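Local structure of hydrazine synthase alpha subunit (Candidatus Kuenenia stuttgartiensis, 5C2V) at residues 461-466 with 530-535; 448-453 with 538-543; 434-439 with 515-520; 593-598 with 640-645. The protein catalyses, as part of the hydrazine synthase complex, the condensation of hydroxylamine with ammonia to give hydrazine, and carries two c-type hemes. All blocks are in the same frame, centred on the assembly; numbering follows the deposited sequence.

Contact 1 of 4, residues 461-466 with 530-535; sequences AVRIIQ and QILDDK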
# COMPACT_ATOMS: atom_id res chain seq x y z
N ALA D 461 -28.96 10.18 -9.48
CA ALA D 461 -29.57 9.67 -8.26
C ALA D 461 -28.54 9.05 -7.32
O ALA D 461 -27.34 9.08 -7.59
CB ALA D 461 -30.64 8.65 -8.59
N VAL D 462 -29.03 8.51 -6.21
CA VAL D 462 -28.19 7.82 -5.24
C VAL D 462 -28.88 6.54 -4.77
O VAL D 462 -30.10 6.51 -4.57
CB VAL D 462 -27.86 8.70 -4.01
CG1 VAL D 462 -26.92 9.83 -4.39
CG2 VAL D 462 -29.13 9.24 -3.36
N ARG D 463 -28.08 5.49 -4.61
CA ARG D 463 -28.56 4.23 -4.06
C ARG D 463 -28.21 4.14 -2.58
O ARG D 463 -27.07 4.36 -2.19
CB ARG D 463 -27.97 3.04 -4.81
CG ARG D 463 -28.39 1.69 -4.24
CD ARG D 463 -27.73 0.52 -4.96
NE ARG D 463 -28.15 0.42 -6.35
CZ ARG D 463 -27.36 0.70 -7.39
NH1 ARG D 463 -26.12 1.10 -7.19
NH2 ARG D 463 -27.83 0.58 -8.62
N ILE D 464 -29.21 3.81 -1.77
CA ILE D 464 -29.03 3.67 -0.33
C ILE D 464 -29.19 2.22 0.08
O ILE D 464 -30.24 1.59 -0.17
CB ILE D 464 -30.02 4.55 0.46
CG1 ILE D 464 -30.10 5.94 -0.16
CG2 ILE D 464 -29.61 4.62 1.92
CD1 ILE D 464 -31.10 6.85 0.52
N ILE D 465 -28.15 1.70 0.73
CA ILE D 465 -28.00 0.28 1.04
C ILE D 465 -27.92 0.04 2.54
O ILE D 465 -27.21 0.75 3.25
CB ILE D 465 -26.73 -0.29 0.37
CG1 ILE D 465 -26.82 -0.19 -1.15
CG2 ILE D 465 -26.47 -1.72 0.81
CD1 ILE D 465 -25.55 -0.58 -1.87
N GLN D 466 -28.66 -0.96 3.04
CA GLN D 466 -28.59 -1.32 4.45
C GLN D 466 -27.84 -2.63 4.67
O GLN D 466 -28.20 -3.66 4.11
CB GLN D 466 -30.00 -1.43 5.05
CG GLN D 466 -30.01 -1.84 6.51
CD GLN D 466 -31.41 -2.02 7.06
OE1 GLN D 466 -32.39 -1.63 6.43
NE2 GLN D 466 -31.51 -2.63 8.24
N GLN D 530 -24.44 5.38 -2.52
CA GLN D 530 -23.71 5.33 -3.79
C GLN D 530 -24.25 6.37 -4.77
O GLN D 530 -25.44 6.38 -5.07
CB GLN D 530 -23.82 3.94 -4.42
CG GLN D 530 -23.06 2.85 -3.69
CD GLN D 530 -23.21 1.50 -4.37
OE1 GLN D 530 -24.24 1.22 -4.99
NE2 GLN D 530 -22.19 0.66 -4.26
N ILE D 531 -23.37 7.23 -5.28
CA ILE D 531 -23.78 8.20 -6.29
C ILE D 531 -23.89 7.50 -7.65
O ILE D 531 -23.06 6.66 -8.00
CB ILE D 531 -22.80 9.39 -6.38
CG1 ILE D 531 -21.38 8.91 -6.68
CG2 ILE D 531 -22.82 10.18 -5.08
CD1 ILE D 531 -20.37 10.04 -6.79
N LEU D 532 -24.93 7.83 -8.41
CA LEU D 532 -25.24 7.10 -9.63
C LEU D 532 -25.24 7.98 -10.88
O LEU D 532 -25.60 9.16 -10.82
CB LEU D 532 -26.60 6.41 -9.50
CG LEU D 532 -26.88 5.65 -8.20
CD1 LEU D 532 -28.27 5.03 -8.24
CD2 LEU D 532 -25.82 4.59 -7.95
N ASP D 533 -24.83 7.41 -12.01
CA ASP D 533 -24.85 8.12 -13.28
C ASP D 533 -26.20 7.95 -13.98
O ASP D 533 -27.14 7.41 -13.39
CB ASP D 533 -23.71 7.65 -14.20
CG ASP D 533 -23.72 6.15 -14.44
OD1 ASP D 533 -24.72 5.48 -14.10
OD2 ASP D 533 -22.72 5.64 -14.98
N ASP D 534 -26.29 8.39 -15.23
CA ASP D 534 -27.56 8.39 -15.94
C ASP D 534 -27.98 6.99 -16.39
O ASP D 534 -29.10 6.81 -16.89
CB ASP D 534 -27.51 9.34 -17.14
CG ASP D 534 -26.45 8.95 -18.15
OD1 ASP D 534 -25.42 8.38 -17.75
OD2 ASP D 534 -26.65 9.24 -19.35
N LYS D 535 -27.10 6.01 -16.25
CA LYS D 535 -27.47 4.62 -16.51
C LYS D 535 -27.83 3.86 -15.24
O LYS D 535 -28.24 2.70 -15.29
CB LYS D 535 -26.34 3.90 -17.26
CG LYS D 535 -26.17 4.37 -18.69
CD LYS D 535 -25.20 3.48 -19.46
CE LYS D 535 -25.13 3.90 -20.92
NZ LYS D 535 -26.47 3.85 -21.58
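Arg463 and Gln530 face each other across two central strands of a four-stranded antiparallel sheet in the middle domain, 461-467 beside 527-532; the N-to-C directions of the short segments differ by 150°. The pair is doubly tied through its backbones: Arg463 N donates to Gln530 O, and Gln530 N returns a bond to Arg463 O, both at 2.8 Å. This marks it as a hydrogen-bonded pair of the antiparallel register, with both side chains on one face. There they run side by side and point the same way. Arg463 has CG anti to its backbone N (chi1 177°) and its chain bends at chi3; Gln530 runs extended beyond CG. NH1 of Arg463 meets OE1 of Gln530 at 2.9 Å, the oxygen lying in the guanidinium plane although the amide plane stands 78° from it. The guanidinium has further partners: NE bonds to Tyr508 OH, NH2 to Gly536 O, and NH1 also salt-bridges Asp762, which probably offsets its buried charge. Leu532, on the same face, crosses the arginine chain at about a right angle, with CD1 4.0 Å from Arg463 CB. Beyond it, Leu532 N donates to Ala461 O at 2.8 Å. The next pair turns to the other face, where Val462 CG1 packs 4.2 Å from Ile531 CG2, and the Ile531 side chain there borders the middle-domain heme. On the Arg463 face, Ile465, two residues further along the strand, reaches in, its CD1 3.8 Å from Gln530 OE1.

Contact 2 of 4, residues 448-453 with 538-543; sequences HQKAKN and SVQTAL. With HEC (heme c), chain B.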
# COMPACT_ATOMS: atom_id res chain seq x y z
N HIS D 448 -13.99 2.94 -3.76
CA HIS D 448 -14.16 4.14 -2.94
C HIS D 448 -13.69 5.37 -3.70
O HIS D 448 -13.69 6.48 -3.16
CB HIS D 448 -13.42 4.00 -1.61
CG HIS D 448 -11.93 4.14 -1.73
ND1 HIS D 448 -11.12 3.11 -2.18
CD2 HIS D 448 -11.11 5.18 -1.46
CE1 HIS D 448 -9.87 3.52 -2.17
NE2 HIS D 448 -9.83 4.77 -1.74
N GLN D 449 -13.29 5.17 -4.95
CA GLN D 449 -12.84 6.27 -5.80
C GLN D 449 -13.84 6.49 -6.93
O GLN D 449 -14.85 5.79 -7.03
CB GLN D 449 -11.46 5.97 -6.37
CG GLN D 449 -10.37 5.80 -5.32
CD GLN D 449 -9.08 5.27 -5.89
OE1 GLN D 449 -9.08 4.52 -6.87
NE2 GLN D 449 -7.96 5.65 -5.29
N LYS D 450 -13.55 7.46 -7.79
CA LYS D 450 -14.42 7.76 -8.92
C LYS D 450 -14.09 6.87 -10.11
O LYS D 450 -12.92 6.64 -10.42
CB LYS D 450 -14.30 9.23 -9.32
CG LYS D 450 -14.77 10.21 -8.26
CD LYS D 450 -14.75 11.64 -8.78
CE LYS D 450 -15.25 12.62 -7.73
NZ LYS D 450 -15.28 14.01 -8.25
N ALA D 451 -15.12 6.36 -10.77
CA ALA D 451 -14.94 5.53 -11.96
C ALA D 451 -14.76 6.40 -13.19
O ALA D 451 -14.40 5.91 -14.26
CB ALA D 451 -16.11 4.59 -12.13
N LYS D 452 -15.02 7.70 -13.02
CA LYS D 452 -14.95 8.68 -14.10
C LYS D 452 -15.21 10.07 -13.54
O LYS D 452 -15.72 10.21 -12.43
CB LYS D 452 -15.96 8.35 -15.20
CG LYS D 452 -17.40 8.31 -14.73
CD LYS D 452 -18.35 7.97 -15.87
CE LYS D 452 -19.78 7.87 -15.38
NZ LYS D 452 -20.73 7.55 -16.48
N ASN D 453 -14.87 11.09 -14.32
CA ASN D 453 -15.15 12.46 -13.92
C ASN D 453 -16.64 12.74 -13.95
O ASN D 453 -17.33 12.39 -14.90
CB ASN D 453 -14.41 13.45 -14.83
CG ASN D 453 -12.91 13.37 -14.68
OD1 ASN D 453 -12.39 13.13 -13.59
ND2 ASN D 453 -12.19 13.57 -15.78
N SER D 538 -23.14 2.83 -10.00
CA SER D 538 -22.38 3.55 -8.98
C SER D 538 -21.03 4.03 -9.51
O SER D 538 -20.19 3.23 -9.92
CB SER D 538 -22.18 2.67 -7.75
OG SER D 538 -21.34 3.30 -6.80
N VAL D 539 -20.83 5.35 -9.48
CA VAL D 539 -19.56 5.95 -9.84
C VAL D 539 -18.59 5.89 -8.66
O VAL D 539 -17.41 5.61 -8.82
CB VAL D 539 -19.73 7.41 -10.30
CG1 VAL D 539 -18.39 8.03 -10.66
CG2 VAL D 539 -20.69 7.49 -11.48
N GLN D 540 -19.12 6.15 -7.47
CA GLN D 540 -18.33 6.13 -6.25
C GLN D 540 -19.16 5.58 -5.09
O GLN D 540 -20.34 5.91 -4.95
CB GLN D 540 -17.81 7.53 -5.92
CG GLN D 540 -16.79 7.59 -4.80
CD GLN D 540 -16.18 8.97 -4.66
OE1 GLN D 540 -16.52 9.90 -5.40
NE2 GLN D 540 -15.26 9.12 -3.70
N THR D 541 -18.54 4.73 -4.28
CA THR D 541 -19.23 4.12 -3.15
C THR D 541 -18.63 4.61 -1.84
O THR D 541 -17.41 4.69 -1.69
CB THR D 541 -19.14 2.58 -3.21
OG1 THR D 541 -19.69 2.11 -4.45
CG2 THR D 541 -19.91 1.95 -2.06
N ALA D 542 -19.49 4.94 -0.89
CA ALA D 542 -19.01 5.34 0.43
C ALA D 542 -18.93 4.09 1.28
O ALA D 542 -19.95 3.51 1.66
CB ALA D 542 -19.94 6.36 1.06
N LEU D 543 -17.71 3.66 1.59
CA LEU D 543 -17.53 2.42 2.31
C LEU D 543 -17.27 2.71 3.77
O LEU D 543 -16.17 3.13 4.16
CB LEU D 543 -16.39 1.60 1.70
CG LEU D 543 -16.66 1.06 0.30
CD1 LEU D 543 -15.41 0.41 -0.28
CD2 LEU D 543 -17.81 0.07 0.31
FE HEC B . -18.87 9.80 3.41
CHA HEC B . -16.20 7.85 4.41
CHB HEC B . -19.75 10.25 6.69
CHC HEC B . -21.76 11.40 2.42
CHD HEC B . -18.13 9.16 0.12
NA HEC B . -18.11 9.17 5.21
C1A HEC B . -17.00 8.37 5.40
C2A HEC B . -16.84 8.16 6.82
C3A HEC B . -17.81 8.82 7.45
C4A HEC B . -18.64 9.47 6.45
CMA HEC B . -18.03 8.88 8.98
CAA HEC B . -15.72 7.31 7.47
CBA HEC B . -14.60 8.22 7.96
CGA HEC B . -13.87 8.86 6.80
O1A HEC B . -13.68 10.10 6.83
O2A HEC B . -13.49 8.13 5.85
NB HEC B . -20.54 10.56 4.38
C1B HEC B . -20.52 10.86 5.73
C2B HEC B . -21.46 11.95 5.95
C3B HEC B . -22.02 12.26 4.78
C4B HEC B . -21.46 11.40 3.77
CMB HEC B . -21.77 12.61 7.31
CAB HEC B . -23.08 13.37 4.58
CBB HEC B . -24.42 12.74 4.16
NC HEC B . -19.75 10.26 1.60
C1C HEC B . -21.00 10.83 1.43
C2C HEC B . -21.30 10.83 0.01
C3C HEC B . -20.36 10.11 -0.61
C4C HEC B . -19.33 9.80 0.37
CMC HEC B . -22.65 11.25 -0.61
CAC HEC B . -20.31 9.80 -2.12
CBC HEC B . -20.46 8.28 -2.33
ND HEC B . -17.40 8.67 2.42
C1D HEC B . -17.28 8.59 1.04
C2D HEC B . -16.13 7.79 0.70
C3D HEC B . -15.52 7.38 2.05
C4D HEC B . -16.38 7.97 3.05
CMD HEC B . -15.62 7.43 -0.71
CAD HEC B . -14.27 6.52 2.30
CBD HEC B . -14.55 5.10 1.81
CGD HEC B . -13.33 4.25 2.01
O1D HEC B . -13.31 3.11 1.49
O2D HEC B . -12.37 4.71 2.69
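With CG anti to its backbone N (chi1 -170°) and the chain extended beyond it, the side chain of Gln540 runs out to the loop 448-453, where NE2 donates to His448 O at 3.1 Å. The amide nitrogen stands above the carbonyl plane, 41° out of it. CB of His448 lies 3.2 Å from O1D of a heme propionate. The other amide atom of Gln540, OE1, rests 3.4 Å from CG of Lys450, whose chain crosses that of the glutamine obliquely before NZ bonds to Thr437 O. The two segments run nearly antiparallel, 172° apart end to end, but 538-541 is an edge strand of its four-stranded sheet and 448-453 is irregular; the backbone link between them is slight: a weak bond from Ala451 N to Val539 O, and a CA-H...O approach of His448 CA to Thr541 O. His448, Gln540, Thr541, Ala542 and Leu543 belong to the pocket of the pentacoordinated heme c of the middle domain. CB of Ala542 sits 3.5 Å from the heme atom C1D, and CB of Leu543 lies 3.4 Å from propionate O1D. At the far end Val539 crosses the extended chain of Lys452 at about a right angle, CG2 against CE at 4.0 Å, while NZ of that lysine continues to a salt bridge with Asp533.

Contact 3 of 4, residues 434-439 with 515-520; sequences FDTTLS and GSTVTS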
# COMPACT_ATOMS: atom_id res chain seq x y z
N PHE D 434 -24.80 18.43 0.13
CA PHE D 434 -24.91 19.67 -0.63
C PHE D 434 -24.37 19.51 -2.05
O PHE D 434 -24.95 20.03 -3.00
CB PHE D 434 -24.18 20.80 0.09
CG PHE D 434 -24.68 21.04 1.49
CD1 PHE D 434 -26.04 21.07 1.75
CD2 PHE D 434 -23.80 21.21 2.54
CE1 PHE D 434 -26.51 21.29 3.03
CE2 PHE D 434 -24.26 21.42 3.83
CZ PHE D 434 -25.62 21.46 4.07
N ASP D 435 -23.24 18.81 -2.19
CA ASP D 435 -22.72 18.48 -3.52
C ASP D 435 -22.24 17.03 -3.56
O ASP D 435 -21.31 16.66 -2.87
CB ASP D 435 -21.59 19.43 -3.89
CG ASP D 435 -21.21 19.33 -5.36
OD1 ASP D 435 -21.97 18.72 -6.13
OD2 ASP D 435 -20.15 19.88 -5.73
N THR D 436 -22.87 16.21 -4.40
CA THR D 436 -22.52 14.80 -4.47
C THR D 436 -21.33 14.55 -5.39
O THR D 436 -20.74 13.47 -5.37
CB THR D 436 -23.71 13.94 -4.93
OG1 THR D 436 -24.35 14.57 -6.05
CG2 THR D 436 -24.72 13.78 -3.81
N THR D 437 -20.99 15.55 -6.20
CA THR D 437 -19.88 15.43 -7.14
C THR D 437 -18.59 15.99 -6.54
O THR D 437 -17.54 15.97 -7.18
CB THR D 437 -20.19 16.16 -8.46
OG1 THR D 437 -20.09 17.58 -8.25
CG2 THR D 437 -21.58 15.81 -8.96
N LEU D 438 -18.69 16.49 -5.32
CA LEU D 438 -17.55 17.11 -4.65
C LEU D 438 -16.77 16.10 -3.82
O LEU D 438 -17.29 15.53 -2.87
CB LEU D 438 -18.03 18.26 -3.76
CG LEU D 438 -16.96 19.04 -2.99
CD1 LEU D 438 -16.05 19.81 -3.94
CD2 LEU D 438 -17.61 19.98 -1.99
N SER D 439 -15.51 15.87 -4.19
CA SER D 439 -14.69 14.87 -3.52
C SER D 439 -13.20 15.19 -3.56
O SER D 439 -12.74 15.93 -4.43
CB SER D 439 -14.92 13.49 -4.15
OG SER D 439 -14.23 12.48 -3.43
N GLY D 515 -26.18 18.94 -7.87
CA GLY D 515 -25.48 17.88 -7.16
C GLY D 515 -25.93 17.69 -5.73
O GLY D 515 -25.35 16.90 -4.99
N SER D 516 -26.97 18.42 -5.34
CA SER D 516 -27.49 18.33 -3.98
C SER D 516 -28.59 17.28 -3.87
O SER D 516 -29.41 17.14 -4.78
CB SER D 516 -28.02 19.69 -3.52
OG SER D 516 -29.09 20.13 -4.34
N THR D 517 -28.60 16.54 -2.77
CA THR D 517 -29.64 15.55 -2.54
C THR D 517 -30.01 15.47 -1.06
O THR D 517 -29.19 15.73 -0.19
CB THR D 517 -29.21 14.15 -3.04
OG1 THR D 517 -30.32 13.24 -2.94
CG2 THR D 517 -28.05 13.62 -2.22
N VAL D 518 -31.26 15.12 -0.79
CA VAL D 518 -31.75 14.98 0.58
C VAL D 518 -32.83 13.91 0.63
O VAL D 518 -33.62 13.78 -0.31
CB VAL D 518 -32.29 16.33 1.13
CG1 VAL D 518 -33.42 16.85 0.24
CG2 VAL D 518 -32.76 16.18 2.57
N THR D 519 -32.86 13.13 1.71
CA THR D 519 -33.87 12.09 1.81
C THR D 519 -34.23 11.72 3.25
O THR D 519 -33.48 11.99 4.19
CB THR D 519 -33.42 10.80 1.09
OG1 THR D 519 -34.56 9.96 0.86
CG2 THR D 519 -32.40 10.04 1.93
N SER D 520 -35.41 11.11 3.38
CA SER D 520 -35.85 10.51 4.63
C SER D 520 -35.74 8.99 4.51
O SER D 520 -36.02 8.43 3.45
CB SER D 520 -37.29 10.92 4.96
OG SER D 520 -37.44 12.32 4.96
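Just beyond the paired strands 428-433 and 517-522 of the middle domain's mixed sheet, Thr436 takes hold of the Gly515 carbonyl beside the heme attachment site. Gly515 O accepts two bonds from this one residue, from Thr436 N at 2.6 Å and from Thr436 OG1 at 2.7 Å, and the donors arrive from opposite faces of the carbonyl plane. The hydroxyl reaches there because OG1 lies between the threonine's backbone N and carbonyl carbon (chi1 45°). The same torsion leaves CG2 to meet CG2 of Thr517 at 3.7 Å, the two side chains crossing at about a right angle. Gly515, with no beta-carbon, turns the chain at a phi of 93°, and Asp435 OD1 lies 3.8 Å from its CA. That oxygen also receives Thr437 OG1 and, weakly, Thr437 N; the latter bond closes an Asx turn. Nearby, Ser516 CB approaches Phe434 O, and the Phe434 ring packs on Leu215 of the beta subunit. The backbones of Phe434, Asp435 and Leu438 bond to Cys556, Ser557 and Cys559, so the turn lies against the CXXCH motif, whose Cys556 and Cys559 hold the heme covalently as in c-type cytochromes, although here its His560 binds zinc and Tyr564 ligates the iron.

Contact 4 of 4, residues 593-598 with 640-645; sequences AFRYLK and KQRTVD
A classic beta bulge, in which Arg595 and Tyr596 both face Lys609 across the two-stranded sheet 596-599/605-609, presents its two side chains to Arg642 on the loop leading to helix 646-657. Within the bulge the pair is self-packed: Arg595 CG lies over the centre of the Tyr596 ring, 3.4 Å above its plane, and Arg595 NH1 makes a weak bond back to Tyr596 OH. Arg642 lays its CB over one face of the Arg595 guanidinium, 3.3 Å above the plane and offset toward the rim, so aliphatic carbon meets the flat cation. Further out the chain bends at chi3 (66°), which sets NE against Tyr596 CE1. The tyrosine contact is different in kind: CE1 of the ring sits over a face of the Arg642 guanidinium, toward its rim and 3.3 Å from NE, while CZ of the arginine lies at the ring's edge. With the two planes 54° apart, the groups are inclined to one another and not stacked in parallel. The setting is the protein surface, where the 596-599/605-609 hairpin lies beside the loop that enters helix 646-657, N-capped by Asp645, in the cytochrome c part of the chain. Two guanidinium groups stand close, Arg595 NH1 being 4.3 Å from Arg642 NE; the salt bridge of Arg642 NH2 to Glu759 probably eases the repulsion. NH2 of Arg642 also donates a weak bond to Arg595 O at 3.5 Å. Lys640, next to these groups, turns its NZ away to a salt bridge with Glu612.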
# COMPACT_ATOMS: atom_id res chain seq x y z
N ALA D 593 -36.93 7.25 0.62
CA ALA D 593 -36.20 6.50 -0.41
C ALA D 593 -37.14 5.65 -1.25
O ALA D 593 -37.91 4.84 -0.73
CB ALA D 593 -35.13 5.64 0.24
N PHE D 594 -37.07 5.83 -2.57
CA PHE D 594 -37.94 5.11 -3.50
C PHE D 594 -37.42 3.70 -3.73
O PHE D 594 -36.22 3.44 -3.66
CB PHE D 594 -38.04 5.87 -4.82
CG PHE D 594 -38.65 7.23 -4.70
CD1 PHE D 594 -37.90 8.31 -4.27
CD2 PHE D 594 -39.98 7.44 -5.03
CE1 PHE D 594 -38.46 9.57 -4.16
CE2 PHE D 594 -40.55 8.70 -4.92
CZ PHE D 594 -39.79 9.76 -4.48
N ARG D 595 -38.34 2.78 -4.01
CA ARG D 595 -37.98 1.37 -4.17
C ARG D 595 -37.36 1.06 -5.54
O ARG D 595 -36.38 0.34 -5.63
CB ARG D 595 -39.21 0.49 -3.94
CG ARG D 595 -39.01 -0.97 -4.34
CD ARG D 595 -40.15 -1.84 -3.85
NE ARG D 595 -39.90 -2.37 -2.51
CZ ARG D 595 -39.76 -3.66 -2.23
NH1 ARG D 595 -39.87 -4.56 -3.20
NH2 ARG D 595 -39.54 -4.05 -0.99
N TYR D 596 -37.94 1.62 -6.60
CA TYR D 596 -37.51 1.27 -7.95
C TYR D 596 -37.01 2.46 -8.77
O TYR D 596 -37.02 3.60 -8.30
CB TYR D 596 -38.65 0.59 -8.71
CG TYR D 596 -39.07 -0.75 -8.13
CD1 TYR D 596 -38.12 -1.67 -7.72
CD2 TYR D 596 -40.41 -1.08 -8.00
CE1 TYR D 596 -38.50 -2.90 -7.20
CE2 TYR D 596 -40.80 -2.29 -7.48
CZ TYR D 596 -39.84 -3.20 -7.08
OH TYR D 596 -40.23 -4.41 -6.55
N LEU D 597 -36.59 2.18 -10.00
CA LEU D 597 -36.19 3.22 -10.95
C LEU D 597 -37.04 3.18 -12.21
O LEU D 597 -37.64 2.16 -12.54
CB LEU D 597 -34.72 3.07 -11.34
CG LEU D 597 -33.72 3.93 -10.58
CD1 LEU D 597 -33.51 3.33 -9.23
CD2 LEU D 597 -32.40 4.05 -11.33
N LYS D 598 -37.08 4.31 -12.90
CA LYS D 598 -37.69 4.37 -14.22
C LYS D 598 -36.63 4.76 -15.24
O LYS D 598 -35.86 5.71 -15.02
CB LYS D 598 -38.85 5.36 -14.24
CG LYS D 598 -40.06 4.90 -13.45
CD LYS D 598 -41.27 5.79 -13.69
CE LYS D 598 -41.03 7.20 -13.16
NZ LYS D 598 -42.25 8.05 -13.31
N LYS D 640 -40.35 -6.18 4.41
CA LYS D 640 -40.52 -6.04 2.96
C LYS D 640 -39.33 -5.41 2.23
O LYS D 640 -39.40 -5.19 1.02
CB LYS D 640 -41.79 -5.24 2.69
CG LYS D 640 -42.96 -5.70 3.55
CD LYS D 640 -44.20 -4.85 3.34
CE LYS D 640 -44.89 -5.21 2.04
NZ LYS D 640 -46.20 -4.52 1.92
N GLN D 641 -38.26 -5.10 2.96
CA GLN D 641 -37.09 -4.46 2.35
C GLN D 641 -36.45 -5.36 1.28
O GLN D 641 -36.15 -6.53 1.54
CB GLN D 641 -36.05 -4.10 3.41
CG GLN D 641 -34.98 -3.13 2.92
CD GLN D 641 -33.96 -2.79 3.99
OE1 GLN D 641 -33.40 -3.68 4.63
NE2 GLN D 641 -33.71 -1.50 4.18
N ARG D 642 -36.24 -4.80 0.09
CA ARG D 642 -35.81 -5.58 -1.07
C ARG D 642 -34.30 -5.72 -1.19
O ARG D 642 -33.55 -4.77 -0.92
CB ARG D 642 -36.37 -4.95 -2.35
CG ARG D 642 -36.13 -5.77 -3.61
CD ARG D 642 -36.73 -5.10 -4.83
NE ARG D 642 -36.06 -3.84 -5.16
CZ ARG D 642 -35.08 -3.72 -6.05
NH1 ARG D 642 -34.65 -4.79 -6.71
NH2 ARG D 642 -34.54 -2.54 -6.28
N THR D 643 -33.86 -6.91 -1.59
CA THR D 643 -32.46 -7.17 -1.89
C THR D 643 -32.35 -8.01 -3.16
O THR D 643 -33.36 -8.53 -3.64
CB THR D 643 -31.74 -7.89 -0.74
OG1 THR D 643 -30.32 -7.85 -0.95
CG2 THR D 643 -32.19 -9.34 -0.66
N VAL D 644 -31.15 -8.12 -3.70
CA VAL D 644 -30.92 -8.97 -4.86
C VAL D 644 -30.16 -10.24 -4.47
O VAL D 644 -29.02 -10.17 -4.03
CB VAL D 644 -30.14 -8.23 -5.96
CG1 VAL D 644 -29.97 -9.13 -7.18
CG2 VAL D 644 -30.86 -6.95 -6.35
N ASP D 645 -30.82 -11.38 -4.62
CA ASP D 645 -30.22 -12.67 -4.30
C ASP D 645 -29.88 -13.43 -5.58
O ASP D 645 -30.72 -13.54 -6.48
CB ASP D 645 -31.16 -13.49 -3.42
CG ASP D 645 -30.50 -14.74 -2.87
OD1 ASP D 645 -30.54 -15.79 -3.56
OD2 ASP D 645 -29.95 -14.69 -1.75

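Overall arrangement
Contacts 1 and 2 share a sheet: its strands 527-532 and 538-541 are neighbours, probably joined by a hydrogen bond between Ile531 O and Val539 N. Contact 1 is buried and relies on antiparallel backbone pairing and a buried arginine; contact 2, partly buried at an edge strand of that sheet, trades this for side-chain and heme contacts. Contact 3 is also buried, on the other, mixed sheet, and meets contact 1 through Ile464 and Thr519; contacts 2 and 3 also touch through the packing of Lys450 on Ser439. Contact 4 alone is a surface contact, made by arginines and a tyrosine away from the hemes and metal sites, yet Gln641 bonds to Gln466 of contact 1 and Ala593 N probably to Ser520 O of contact 3.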